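Local coordinates for amidase, hydantoinase/carbamoylase family (Burkholderia vietnamiensis, PDB 5I4M), which probably hydrolyses N-carbamoyl-L-amino acids as a two-zinc hydrolase of the peptidase M20 family, at residues S35-A40 and G112-I117. Residues are numbered along the deposited sequence; the frame is centred on the assembly and turned at random.
With ZN (zinc ion), chain C; ZN (zinc ion), chain D; 3PG (3-phosphoglyceric acid), chain E.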
loop_
_atom_site.group_PDB
_atom_site.type_symbol
_atom_site.label_atom_id
_atom_site.label_comp_id
_atom_site.label_asym_id
_atom_site.label_seq_id
_atom_site.Cartn_x
_atom_site.Cartn_y
_atom_site.Cartn_z
ATOM N N SER A 35 33.886 11.035 8.644
ATOM C CA SER A 35 33.429 10.718 7.301
ATOM C C SER A 35 32.051 10.068 7.338
ATOM O O SER A 35 31.227 10.326 6.453
ATOM C CB SER A 35 34.449 9.834 6.573
ATOM O OG SER A 35 34.445 8.497 7.040
ATOM N N LEU A 36 31.769 9.265 8.375
ATOM C CA LEU A 36 30.432 8.695 8.524
ATOM C C LEU A 36 29.399 9.781 8.795
ATOM O O LEU A 36 28.310 9.768 8.213
ATOM C CB LEU A 36 30.420 7.654 9.643
ATOM C CG LEU A 36 30.999 6.307 9.216
ATOM C CD1 LEU A 36 31.475 5.482 10.421
ATOM C CD2 LEU A 36 29.971 5.507 8.421
ATOM N N MET A 37 29.729 10.741 9.662
ATOM C CA MET A 37 28.790 11.821 9.928
ATOM C C MET A 37 28.561 12.672 8.685
ATOM O O MET A 37 27.455 13.184 8.479
ATOM C CB MET A 37 29.298 12.674 11.090
ATOM C CG MET A 37 29.535 11.876 12.381
ATOM S SD MET A 37 28.011 11.143 13.029
ATOM C CE MET A 37 28.220 9.427 12.564
ATOM N N GLU A 38 29.587 12.826 7.851
ATOM C CA GLU A 38 29.458 13.645 6.650
ATOM C C GLU A 38 28.556 12.966 5.619
ATOM O O GLU A 38 27.628 13.583 5.089
ATOM C CB GLU A 38 30.850 13.916 6.077
ATOM C CG GLU A 38 30.937 15.102 5.180
ATOM C CD GLU A 38 30.651 16.405 5.910
ATOM O OE1 GLU A 38 31.163 16.603 7.038
ATOM O OE2 GLU A 38 29.904 17.227 5.353
ATOM N N VAL A 39 28.800 11.686 5.336
ATOM C CA VAL A 39 27.937 10.990 4.382
ATOM C C VAL A 39 26.520 10.810 4.929
ATOM O O VAL A 39 25.552 10.742 4.157
ATOM C CB VAL A 39 28.557 9.638 3.983
ATOM C CG1 VAL A 39 27.673 8.957 2.961
ATOM C CG2 VAL A 39 29.937 9.855 3.408
ATOM N N ALA A 40 26.358 10.758 6.253
ATOM C CA ALA A 40 25.018 10.650 6.827
ATOM C C ALA A 40 24.125 11.838 6.475
ATOM O O ALA A 40 22.903 11.728 6.598
ATOM C CB ALA A 40 25.097 10.506 8.347
ATOM N N GLY A 112 19.642 3.264 8.437
ATOM C CA GLY A 112 20.513 3.816 9.449
ATOM C C GLY A 112 21.766 4.419 8.841
ATOM O O GLY A 112 22.040 4.294 7.649
ATOM N N ARG A 113 22.540 5.073 9.702
ATOM C CA ARG A 113 23.757 5.754 9.284
ATOM C C ARG A 113 24.958 4.827 9.152
ATOM O O ARG A 113 26.046 5.306 8.811
ATOM C CB ARG A 113 24.080 6.878 10.279
ATOM C CG ARG A 113 23.063 8.033 10.229
ATOM C CD ARG A 113 23.184 8.994 11.423
ATOM N NE ARG A 113 22.908 8.288 12.669
ATOM C CZ ARG A 113 23.659 8.351 13.760
ATOM N NH1 ARG A 113 24.736 9.133 13.789
ATOM N NH2 ARG A 113 23.318 7.638 14.829
ATOM N N PHE A 114 24.802 3.523 9.394
ATOM C CA PHE A 114 25.962 2.641 9.414
ATOM C C PHE A 114 25.852 1.430 8.490
ATOM O O PHE A 114 26.875 0.942 7.989
ATOM C CB PHE A 114 26.218 2.186 10.852
ATOM C CG PHE A 114 26.499 3.322 11.793
ATOM C CD1 PHE A 114 27.780 3.851 11.894
ATOM C CD2 PHE A 114 25.477 3.890 12.547
ATOM C CE1 PHE A 114 28.046 4.916 12.742
ATOM C CE2 PHE A 114 25.736 4.956 13.406
ATOM C CZ PHE A 114 27.022 5.464 13.508
ATOM N N ASP A 115 24.642 0.914 8.271
ATOM C CA ASP A 115 24.474 -0.270 7.425
ATOM C C ASP A 115 25.069 0.003 6.050
ATOM O O ASP A 115 24.718 0.992 5.398
ATOM C CB ASP A 115 22.983 -0.615 7.346
ATOM C CG ASP A 115 22.662 -1.786 6.428
ATOM O OD1 ASP A 115 23.577 -2.478 5.918
ATOM O OD2 ASP A 115 21.438 -2.035 6.254
ATOM N N GLY A 116 26.025 -0.833 5.645
ATOM C CA GLY A 116 26.687 -0.651 4.364
ATOM C C GLY A 116 27.729 0.454 4.299
ATOM O O GLY A 116 28.881 0.211 3.921
ATOM N N ILE A 117 27.343 1.684 4.633
ATOM C CA ILE A 117 28.269 2.793 4.414
ATOM C C ILE A 117 29.503 2.660 5.307
ATOM O O ILE A 117 30.603 3.081 4.925
ATOM C CB ILE A 117 27.541 4.143 4.612
ATOM C CG1 ILE A 117 28.476 5.323 4.306
ATOM C CG2 ILE A 117 26.982 4.255 6.024
ATOM C CD1 ILE A 117 28.935 5.396 2.852
HETATM ZN ZN ZN C . 24.297 -3.977 4.593
HETATM ZN ZN ZN D . 20.517 -3.240 4.923
HETATM C C1 3PG E . 19.319 -8.508 3.596
HETATM O O1 3PG E . 18.148 -8.150 3.816
HETATM O O2 3PG E . 19.927 -9.319 4.328
HETATM C C2 3PG E . 20.011 -7.934 2.394
HETATM O O3 3PG E . 21.115 -8.773 2.007
HETATM C C3 3PG E . 20.532 -6.563 2.758
HETATM O O1P 3PG E . 21.530 -6.692 3.773
HETATM P P 3PG E . 21.980 -5.368 4.623
HETATM O O2P 3PG E . 22.167 -4.257 3.617
HETATM O O3P 3PG E . 20.802 -5.119 5.555
HETATM O O4P 3PG E . 23.292 -5.802 5.301
HETATM O O HOH W 1 27.011 7.411 7.212
HETATM O O HOH W 2 25.375 -5.475 3.425
#
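Arg113 lays its aliphatic stem on Ala40, CG standing 3.7 Å from Ala40 CB. Farther out Arg113 bends at chi3 (-62°), which sets NE; Arg113 NH1 lies 3.7 Å from Met37 CE, while Met37 SD lies at the guanidinium edge, in its plane; NH2 is salt-bridged to Asp408. A water donates to both Arg113 O and Leu36 O, joining the two backbones. Phe114 puts CE2 over one face of the Arg113 guanidinium, offset toward its rim, and receives CD1 of Leu36, from helix 29-39, at its ring edge, 4.2 Å from Phe114 CE1, the two side chains crossing at about a right angle. Asp115 turns from the helix into the active site: as the bridging aspartate of the M20 dinuclear centre, it binds one zinc through OD1 (2.1 Å) and the other through OD2 (2.0 Å), with His104, His211, Glu150 and His403 as further protein ligands and the phosphate of 3-phosphoglycerate spanning both metals. Gly116 occupies the N-cap position of helix 117-132. In that helix's first turn Ile117 slides past Leu36, CG2 4.0 Å from Leu36 CD2, and Ile117 CD1, placed by chi2 of 64°, lies 3.8 Å from Val39 CG1.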